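Local atomic coordinates of phage terminase large subunit (Thermus phage P7426, PDB entry 4ZNK), a protein that probably acts as the ATP-driven motor that packages viral DNA into empty capsids and as the endonuclease that cuts it, this chain being the N-terminal ATPase part. Residues P73-A78 / R133-D138; A98-L103 / L111-D116; S183-L188 / A255-H260. All coordinates share one frame; numbering follows the deposited sequence.

Contact 1: P73-A78 / R133-D138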
loop_
_atom_site.group_PDB
_atom_site.type_symbol
_atom_site.label_atom_id
_atom_site.label_comp_id
_atom_site.label_asym_id
_atom_site.label_seq_id
_atom_site.Cartn_x
_atom_site.Cartn_y
_atom_site.Cartn_z
ATOM N N PRO A 73 -5.839 -5.179 9.117
ATOM C CA PRO A 73 -6.159 -5.962 10.328
ATOM C C PRO A 73 -7.652 -6.232 10.501
ATOM O O PRO A 73 -8.035 -7.300 10.978
ATOM C CB PRO A 73 -5.616 -5.086 11.468
ATOM C CG PRO A 73 -4.464 -4.324 10.823
ATOM C CD PRO A 73 -4.959 -4.037 9.419
ATOM N N THR A 74 -8.478 -5.292 10.068
ATOM C CA THR A 74 -9.930 -5.390 10.191
ATOM C C THR A 74 -10.571 -4.927 8.907
ATOM O O THR A 74 -9.937 -4.207 8.136
ATOM C CB THR A 74 -10.469 -4.514 11.305
ATOM O OG1 THR A 74 -10.254 -3.149 10.944
ATOM C CG2 THR A 74 -9.762 -4.803 12.606
ATOM N N TYR A 75 -11.830 -5.297 8.693
ATOM C CA TYR A 75 -12.567 -4.831 7.511
ATOM C C TYR A 75 -12.799 -3.330 7.550
ATOM O O TYR A 75 -12.745 -2.670 6.518
ATOM C CB TYR A 75 -13.909 -5.554 7.374
ATOM C CG TYR A 75 -13.828 -6.831 6.560
ATOM C CD1 TYR A 75 -13.495 -6.794 5.211
ATOM C CD2 TYR A 75 -14.092 -8.072 7.134
ATOM C CE1 TYR A 75 -13.408 -7.960 4.452
ATOM C CE2 TYR A 75 -14.013 -9.242 6.385
ATOM C CZ TYR A 75 -13.670 -9.180 5.044
ATOM O OH TYR A 75 -13.590 -10.330 4.287
ATOM N N ASP A 76 -13.059 -2.786 8.738
ATOM C CA ASP A 76 -13.266 -1.350 8.883
ATOM C C ASP A 76 -12.043 -0.585 8.418
ATOM O O ASP A 76 -12.150 0.474 7.819
ATOM C CB ASP A 76 -13.558 -0.969 10.337
ATOM C CG ASP A 76 -14.904 -1.434 10.803
ATOM O OD1 ASP A 76 -15.793 -1.642 9.948
ATOM O OD2 ASP A 76 -15.070 -1.577 12.036
ATOM N N GLN A 77 -10.870 -1.113 8.738
ATOM C CA GLN A 77 -9.648 -0.489 8.307
ATOM C C GLN A 77 -9.447 -0.668 6.785
ATOM O O GLN A 77 -8.974 0.239 6.121
ATOM C CB GLN A 77 -8.459 -1.065 9.057
ATOM C CG GLN A 77 -7.124 -0.446 8.642
ATOM C CD GLN A 77 -7.023 1.044 8.953
ATOM O OE1 GLN A 77 -7.675 1.544 9.872
ATOM N NE2 GLN A 77 -6.193 1.759 8.186
ATOM N N ALA A 78 -9.797 -1.832 6.246
ATOM C CA ALA A 78 -9.607 -2.086 4.805
ATOM C C ALA A 78 -10.434 -1.145 3.932
ATOM O O ALA A 78 -10.055 -0.866 2.795
ATOM C CB ALA A 78 -9.954 -3.535 4.479
ATOM N N ARG A 133 -10.342 -6.130 -4.318
ATOM C CA ARG A 133 -11.123 -6.411 -3.121
ATOM C C ARG A 133 -10.454 -5.930 -1.855
ATOM O O ARG A 133 -9.222 -5.908 -1.729
ATOM C CB ARG A 133 -11.404 -7.916 -3.014
ATOM C CG ARG A 133 -12.176 -8.443 -4.219
ATOM C CD ARG A 133 -12.811 -9.754 -3.962
ATOM N NE ARG A 133 -13.929 -9.626 -3.037
ATOM C CZ ARG A 133 -14.916 -10.507 -2.928
ATOM N NH1 ARG A 133 -15.889 -10.287 -2.055
ATOM N NH2 ARG A 133 -14.943 -11.592 -3.697
ATOM N N GLY A 134 -11.290 -5.546 -0.901
ATOM C CA GLY A 134 -10.840 -5.327 0.462
ATOM C C GLY A 134 -11.019 -6.595 1.311
ATOM O O GLY A 134 -12.046 -7.267 1.235
ATOM N N LYS A 135 -10.004 -6.910 2.115
ATOM C CA LYS A 135 -9.931 -8.146 2.876
ATOM C C LYS A 135 -9.468 -7.829 4.274
ATOM O O LYS A 135 -8.901 -6.762 4.537
ATOM C CB LYS A 135 -8.956 -9.153 2.234
ATOM C CG LYS A 135 -9.405 -9.675 0.903
ATOM C CD LYS A 135 -10.593 -10.612 1.081
ATOM C CE LYS A 135 -11.020 -11.267 -0.231
ATOM N NZ LYS A 135 -12.086 -12.274 -0.018
ATOM N N SER A 136 -9.685 -8.771 5.177
ATOM C CA SER A 136 -9.355 -8.553 6.569
ATOM C C SER A 136 -8.546 -9.713 7.100
ATOM O O SER A 136 -8.927 -10.862 6.941
ATOM C CB SER A 136 -10.618 -8.380 7.400
ATOM O OG SER A 136 -10.270 -8.287 8.768
ATOM N N ALA A 137 -7.444 -9.398 7.759
ATOM C CA ALA A 137 -6.598 -10.425 8.354
ATOM C C ALA A 137 -7.291 -11.141 9.527
ATOM O O ALA A 137 -6.888 -12.241 9.893
ATOM C CB ALA A 137 -5.267 -9.813 8.812
ATOM N N ASP A 138 -8.337 -10.541 10.098
ATOM C CA ASP A 138 -9.055 -11.192 11.204
ATOM C C ASP A 138 -10.269 -11.969 10.695
ATOM O O ASP A 138 -11.044 -12.494 11.478
ATOM C CB ASP A 138 -9.464 -10.172 12.286
ATOM C CG ASP A 138 -10.595 -9.238 11.860
ATOM O OD1 ASP A 138 -11.100 -9.305 10.714
ATOM O OD2 ASP A 138 -10.984 -8.400 12.705
HETATM O O HOH W 1 -10.884 -11.283 4.651
HETATM O O HOH W 2 -13.018 -7.288 10.621
HETATM O O HOH W 3 -14.328 -10.796 1.251
#
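At the N-terminal end of helix 75-93, just after strand 67-72, Tyr75 lies against Ser136 at the end of the neighbouring strand 126-136. Ser136 CB sits over the centre of the Tyr75 ring, 3.5 Å from the centroid and 13° off the normal, which defines a CH-pi contact. Gly134 O meets the ring edge in plane, 3.6 Å from Tyr75 CE1. With its hydroxyl anti to the backbone N (chi1 175°), Ser136 places OG 3.2 Å from Thr74 CA instead of over the ring. Ala78 CB, buried, packs on Lys135 O at 3.4 Å. The direct bond from Asp138 N to Pro73 O is weak, 3.4 Å long, and waters add further links: one joins Tyr75 OH to Ser136 N, another Tyr75 N to Asp138 OD1, a third Tyr75 OH to Lys135 NZ, which also bonds Asn142 O. Thr74 is the N-cap, its OG1 accepting from Gln77 N at 3.1 Å, and Gln77 NE2 bonds the magnesium ligand Asp154. This is the strand-to-helix junction of a P-loop NTPase sheet, with Pro73 touching Glu155, the predicted active-site residue for ATP hydrolysis.

Contact 2: A98-L103 / L111-D116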
loop_
_atom_site.group_PDB
_atom_site.type_symbol
_atom_site.label_atom_id
_atom_site.label_comp_id
_atom_site.label_asym_id
_atom_site.label_seq_id
_atom_site.Cartn_x
_atom_site.Cartn_y
_atom_site.Cartn_z
ATOM N N ALA A 98 -13.732 3.339 -22.860
ATOM C CA ALA A 98 -13.818 1.891 -23.063
ATOM C C ALA A 98 -13.784 1.119 -21.749
ATOM O O ALA A 98 -13.535 -0.092 -21.739
ATOM C CB ALA A 98 -12.707 1.424 -23.966
ATOM N N THR A 99 -14.016 1.809 -20.635
ATOM C CA THR A 99 -14.056 1.137 -19.337
ATOM C C THR A 99 -15.419 1.317 -18.682
ATOM O O THR A 99 -16.113 2.301 -18.924
ATOM C CB THR A 99 -12.963 1.651 -18.361
ATOM O OG1 THR A 99 -13.187 3.033 -18.035
ATOM C CG2 THR A 99 -11.588 1.470 -18.950
ATOM N N GLU A 100 -15.784 0.346 -17.858
ATOM C CA GLU A 100 -17.018 0.401 -17.091
ATOM C C GLU A 100 -16.759 -0.017 -15.656
ATOM O O GLU A 100 -16.210 -1.089 -15.416
ATOM C CB GLU A 100 -18.061 -0.504 -17.720
ATOM C CG GLU A 100 -19.397 -0.515 -17.032
ATOM C CD GLU A 100 -20.429 -1.273 -17.828
ATOM O OE1 GLU A 100 -20.293 -2.512 -17.960
ATOM O OE2 GLU A 100 -21.364 -0.621 -18.338
ATOM N N VAL A 101 -17.147 0.833 -14.708
ATOM C CA VAL A 101 -16.974 0.537 -13.286
ATOM C C VAL A 101 -18.193 -0.210 -12.764
ATOM O O VAL A 101 -19.329 0.139 -13.075
ATOM C CB VAL A 101 -16.780 1.812 -12.458
ATOM C CG1 VAL A 101 -16.510 1.456 -10.989
ATOM C CG2 VAL A 101 -15.642 2.616 -13.019
ATOM N N GLN A 102 -17.946 -1.249 -11.981
ATOM C CA GLN A 102 -18.999 -1.955 -11.271
ATOM C C GLN A 102 -18.548 -2.173 -9.826
ATOM O O GLN A 102 -17.558 -2.854 -9.570
ATOM C CB GLN A 102 -19.327 -3.279 -11.961
ATOM C CG GLN A 102 -20.494 -4.022 -11.354
ATOM C CD GLN A 102 -20.679 -5.409 -11.959
ATOM O OE1 GLN A 102 -20.156 -5.711 -13.039
ATOM N NE2 GLN A 102 -21.412 -6.266 -11.258
ATOM N N LEU A 103 -19.269 -1.571 -8.885
ATOM C CA LEU A 103 -18.994 -1.744 -7.455
ATOM C C LEU A 103 -20.031 -2.640 -6.800
ATOM O O LEU A 103 -21.229 -2.429 -6.975
ATOM C CB LEU A 103 -18.994 -0.396 -6.738
ATOM C CG LEU A 103 -18.878 -0.433 -5.208
ATOM C CD1 LEU A 103 -17.501 -0.937 -4.795
ATOM C CD2 LEU A 103 -19.170 0.956 -4.644
ATOM N N LEU A 111 -14.965 -3.798 -9.706
ATOM C CA LEU A 111 -14.611 -4.337 -11.029
ATOM C C LEU A 111 -14.467 -3.208 -12.013
ATOM O O LEU A 111 -15.230 -2.243 -11.983
ATOM C CB LEU A 111 -15.667 -5.338 -11.542
ATOM C CG LEU A 111 -16.015 -6.546 -10.664
ATOM C CD1 LEU A 111 -17.261 -7.219 -11.225
ATOM C CD2 LEU A 111 -14.881 -7.545 -10.604
ATOM N N VAL A 112 -13.465 -3.311 -12.886
ATOM C CA VAL A 112 -13.314 -2.355 -13.958
ATOM C C VAL A 112 -13.292 -3.204 -15.242
ATOM O O VAL A 112 -12.318 -3.918 -15.500
ATOM C CB VAL A 112 -12.035 -1.488 -13.825
ATOM C CG1 VAL A 112 -11.927 -0.513 -14.988
ATOM C CG2 VAL A 112 -12.030 -0.708 -12.501
ATOM N N HIS A 113 -14.382 -3.146 -15.997
ATOM C CA HIS A 113 -14.515 -3.899 -17.251
ATOM C C HIS A 113 -13.853 -3.118 -18.360
ATOM O O HIS A 113 -14.099 -1.922 -18.488
ATOM C CB HIS A 113 -15.983 -4.142 -17.591
ATOM C CG HIS A 113 -16.725 -4.874 -16.523
ATOM N ND1 HIS A 113 -16.449 -6.182 -16.196
ATOM C CD2 HIS A 113 -17.697 -4.469 -15.676
ATOM C CE1 HIS A 113 -17.243 -6.560 -15.209
ATOM N NE2 HIS A 113 -18.008 -5.538 -14.876
ATOM N N HIS A 114 -13.042 -3.796 -19.174
ATOM C CA HIS A 114 -12.343 -3.153 -20.252
ATOM C C HIS A 114 -12.949 -3.673 -21.545
ATOM O O HIS A 114 -13.115 -4.877 -21.691
ATOM C CB HIS A 114 -10.850 -3.462 -20.201
ATOM C CG HIS A 114 -10.095 -2.678 -19.179
ATOM N ND1 HIS A 114 -9.343 -1.561 -19.497
ATOM C CD2 HIS A 114 -9.958 -2.857 -17.849
ATOM C CE1 HIS A 114 -8.786 -1.086 -18.400
ATOM N NE2 HIS A 114 -9.145 -1.851 -17.384
ATOM N N TYR A 115 -13.281 -2.765 -22.452
ATOM C CA TYR A 115 -13.897 -3.131 -23.728
ATOM C C TYR A 115 -12.939 -2.845 -24.882
ATOM O O TYR A 115 -11.962 -2.082 -24.737
ATOM C CB TYR A 115 -15.203 -2.365 -23.914
ATOM C CG TYR A 115 -16.320 -2.872 -23.033
ATOM C CD1 TYR A 115 -17.325 -3.666 -23.556
ATOM C CD2 TYR A 115 -16.364 -2.569 -21.665
ATOM C CE1 TYR A 115 -18.343 -4.143 -22.765
ATOM C CE2 TYR A 115 -17.390 -3.051 -20.861
ATOM C CZ TYR A 115 -18.372 -3.837 -21.422
ATOM O OH TYR A 115 -19.398 -4.323 -20.660
ATOM N N ASP A 116 -13.238 -3.417 -26.046
ATOM C CA ASP A 116 -12.369 -3.265 -27.210
ATOM C C ASP A 116 -12.613 -1.944 -27.958
ATOM O O ASP A 116 -11.979 -1.659 -28.962
ATOM C CB ASP A 116 -12.563 -4.461 -28.147
ATOM C CG ASP A 116 -13.934 -4.473 -28.836
ATOM O OD1 ASP A 116 -14.837 -3.699 -28.453
ATOM O OD2 ASP A 116 -14.106 -5.280 -29.774
#
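Glu100 and His113 form the central hydrogen-bonded pair of an antiparallel beta hairpin, strands 99-103 and 111-115 running at 158° to each other with their axes 4.5 Å apart. Backbone bonds set the register. Glu100 and His113 exchange two of them, Gln102 and Leu111 two more, and Tyr115 N closes the end on Ala98 O at 2.8 Å. The non-hydrogen-bonded pairs alternate with these, Thr99 with His114 between the Ala98 and Glu100 bonds and Val101 with Val112 between the Glu100 and Gln102 bonds; Thr99 CA approaches His113 O at 3.2 Å in a CA-H...O contact.

Polar side chains meet on the face that carries Glu100, Gln102, Leu111 and His113. His113 NE2 donates to Gln102 OE1 at 2.8 Å, with 170° at the hydrogen and the acceptor almost in the ring plane. The glutamine reaches it because its chain is extended, CG anti to the backbone N (chi1 -175°). Since His113 ND1 is bonded to Thr129 OG1 of the next strand, both ring nitrogens are held and the rotation of the imidazole is fixed. A second link is slight: Tyr115 OH donates weakly to Glu100 OE1 at 3.4 Å, the carboxylate standing nearly perpendicular to the phenol ring.

Mostly carbon contacts occupy the face of Thr99, Val101, Val112 and His114. Thr99 CG2 lies over a face of the His114 ring, 4.1 Å from its centroid, while Thr99 CB meets Val112 CG1 at the same 4.1 Å. Helices 48-62 and 75-93 cover this face through Phe61 and Val89.

Side-chain hydrogen bonds thus dominate the face of Gln102 and His113, one reaching Thr129 of strand 126-136, while carbon contacts and a bond from His114 NE2 to Leu60 O seat the other against the helices. Glu100 OE1 lies 4.9 Å from His113 NE2, so its charge may favour a protonated imidazole.

Contact 3: S183-L188 / A255-H260; sequences STPKGL and AEFVSH
Pro185 and Phe257 make the main apolar contact between the loop after strand 178-183 and the loop that leads from helix 246-252 to helix 260-263. Pro185 CB lies 3.5 Å from Phe257 CE1, approaching the ring obliquely, and Gly187 O stands near the ring plane at the same phenylalanine's edge. The proline ring is also wedged on the backbone, its CG only 3.2 Å from Glu256 O. Further along, Leu188 lays its two methyls along the chain: CD1 is 3.9 Å from Phe257 CB, and CD2 is 3.6 Å from Ser259 CB. Beyond the two segments Phe257 meets the rings of Tyr192 and Phe195, which places the contact against helix 190-198.

No direct hydrogen bond crosses between the segments. A single water takes that part, accepting from Gly187 N and from Val258 N while donating to Glu256 O at 2.8 Å, so three backbone groups share one molecule. Beside it Gly187 CA makes a CA-H...O contact with Val258 O at 3.4 Å and 154° at the hydrogen. Having no side chain, Gly187 (phi 87°) lets the His260 ring close in, NE2 coming within 3.3 Å of Gly187 CA. That nitrogen is not bonded to Gly187 N, whose angle is poor; it pairs with Gln251 NE2.

Charged side chains turn away from the partner loop. Lys186 NZ bonds Pro185 O at 3.0 Å, from well above the carbonyl plane, and forms a salt bridge with Glu252; Glu256 pairs with Arg250.

The pairing of His260 NE2 with an amide nitrogen suggests that NE2 accepts and so carries no proton. Cohesion between the loops comes from carbon surfaces and one shared water, whereas their charges are spent on helix 246-252, and the Lys186 side chain lies about 6 Å (nearest atoms) from that of Glu155, the predicted ATPase active-site residue.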
loop_
_atom_site.group_PDB
_atom_site.type_symbol
_atom_site.label_atom_id
_atom_site.label_comp_id
_atom_site.label_asym_id
_atom_site.label_seq_id
_atom_site.Cartn_x
_atom_site.Cartn_y
_atom_site.Cartn_z
ATOM N N SER A 183 2.995 0.572 6.747
ATOM C CA SER A 183 2.592 0.605 8.139
ATOM C C SER A 183 3.337 1.677 8.878
ATOM O O SER A 183 4.386 2.125 8.437
ATOM C CB SER A 183 2.860 -0.760 8.785
ATOM O OG SER A 183 2.191 -0.907 10.029
ATOM N N THR A 184 2.785 2.080 10.019
ATOM C CA THR A 184 3.584 2.637 11.095
ATOM C C THR A 184 4.135 1.431 11.851
ATOM O O THR A 184 3.466 0.413 11.942
ATOM C CB THR A 184 2.759 3.537 12.026
ATOM O OG1 THR A 184 1.630 2.808 12.509
ATOM C CG2 THR A 184 2.259 4.757 11.276
ATOM N N PRO A 185 5.358 1.529 12.368
ATOM C CA PRO A 185 5.996 0.372 12.994
ATOM C C PRO A 185 5.389 -0.011 14.340
ATOM O O PRO A 185 4.743 0.805 15.006
ATOM C CB PRO A 185 7.450 0.825 13.149
ATOM C CG PRO A 185 7.401 2.277 13.219
ATOM C CD PRO A 185 6.222 2.717 12.401
ATOM N N LYS A 186 5.565 -1.280 14.699
ATOM C CA LYS A 186 5.100 -1.813 15.966
ATOM C C LYS A 186 6.211 -2.667 16.568
ATOM O O LYS A 186 6.021 -3.838 16.870
ATOM C CB LYS A 186 3.822 -2.634 15.772
ATOM C CG LYS A 186 2.642 -1.832 15.249
ATOM C CD LYS A 186 2.035 -0.934 16.339
ATOM C CE LYS A 186 1.072 0.112 15.752
ATOM N NZ LYS A 186 1.805 1.029 14.781
ATOM N N GLY A 187 7.388 -2.085 16.706
ATOM C CA GLY A 187 8.481 -2.785 17.340
ATOM C C GLY A 187 9.264 -3.616 16.364
ATOM O O GLY A 187 9.157 -3.459 15.144
ATOM N N LEU A 188 10.067 -4.520 16.902
ATOM C CA LEU A 188 11.000 -5.261 16.067
ATOM C C LEU A 188 10.421 -6.600 15.601
ATOM O O LEU A 188 11.002 -7.658 15.832
ATOM C CB LEU A 188 12.306 -5.441 16.846
ATOM C CG LEU A 188 13.364 -4.333 16.702
ATOM C CD1 LEU A 188 12.837 -2.969 16.243
ATOM C CD2 LEU A 188 14.113 -4.202 17.967
ATOM N N ALA A 255 7.889 7.296 13.052
ATOM C CA ALA A 255 8.113 6.093 12.271
ATOM C C ALA A 255 9.357 5.362 12.780
ATOM O O ALA A 255 10.125 4.806 12.021
ATOM C CB ALA A 255 8.231 6.445 10.789
ATOM N N GLU A 256 9.529 5.341 14.098
ATOM C CA GLU A 256 10.725 4.770 14.687
ATOM C C GLU A 256 10.536 3.283 14.982
ATOM O O GLU A 256 9.529 2.884 15.563
ATOM C CB GLU A 256 11.086 5.515 15.975
ATOM C CG GLU A 256 12.314 4.958 16.650
ATOM C CD GLU A 256 12.793 5.796 17.857
ATOM O OE1 GLU A 256 13.814 5.409 18.444
ATOM O OE2 GLU A 256 12.168 6.828 18.204
ATOM N N PHE A 257 11.516 2.480 14.586
ATOM C CA PHE A 257 11.600 1.096 15.006
ATOM C C PHE A 257 12.293 1.038 16.365
ATOM O O PHE A 257 13.468 1.373 16.457
ATOM C CB PHE A 257 12.391 0.256 14.011
ATOM C CG PHE A 257 11.655 -0.038 12.736
ATOM C CD1 PHE A 257 10.535 -0.856 12.736
ATOM C CD2 PHE A 257 12.101 0.483 11.535
ATOM C CE1 PHE A 257 9.878 -1.140 11.557
ATOM C CE2 PHE A 257 11.450 0.193 10.351
ATOM C CZ PHE A 257 10.344 -0.613 10.356
ATOM N N VAL A 258 11.588 0.587 17.394
ATOM C CA VAL A 258 12.188 0.510 18.732
ATOM C C VAL A 258 11.723 -0.763 19.459
ATOM O O VAL A 258 10.542 -1.100 19.439
ATOM C CB VAL A 258 11.853 1.780 19.556
ATOM C CG1 VAL A 258 10.372 1.959 19.687
ATOM C CG2 VAL A 258 12.518 1.734 20.942
ATOM N N SER A 259 12.667 -1.488 20.060
ATOM C CA SER A 259 12.337 -2.679 20.849
ATOM C C SER A 259 11.357 -2.310 21.949
ATOM O O SER A 259 11.602 -1.382 22.711
ATOM C CB SER A 259 13.602 -3.300 21.454
ATOM O OG SER A 259 13.256 -4.285 22.420
ATOM N N HIS A 260 10.234 -3.007 22.034
ATOM C CA HIS A 260 9.237 -2.637 23.031
ATOM C C HIS A 260 9.748 -2.893 24.450
ATOM O O HIS A 260 9.645 -2.022 25.306
ATOM C CB HIS A 260 7.935 -3.382 22.773
ATOM C CG HIS A 260 7.180 -2.835 21.604
ATOM N ND1 HIS A 260 5.919 -3.260 21.248
ATOM C CD2 HIS A 260 7.526 -1.888 20.704
ATOM C CE1 HIS A 260 5.519 -2.598 20.173
ATOM N NE2 HIS A 260 6.480 -1.760 19.821
HETATM O O HOH W 4 8.760 0.446 16.754
#

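Contact 1 lies closest to the middle of the chain, its centre 13 Å from the chain's centre, against 18 Å for contact 3 and 23 Å for contact 2, although all three are partly buried. Contacts 1 and 2 belong to the same sheet through neighbouring strands 126-136 and 109-115, and helix 75-93 leads from one to the other. Contact 3 joins two irregular loops on the opposite side of the chain's centre from contact 2, their centres about 40 Å apart. Chemistry follows place: the edge hairpin relies on direct backbone bonds, whereas contacts 1 and 3, close to Glu155, use bridging waters and carbon packing.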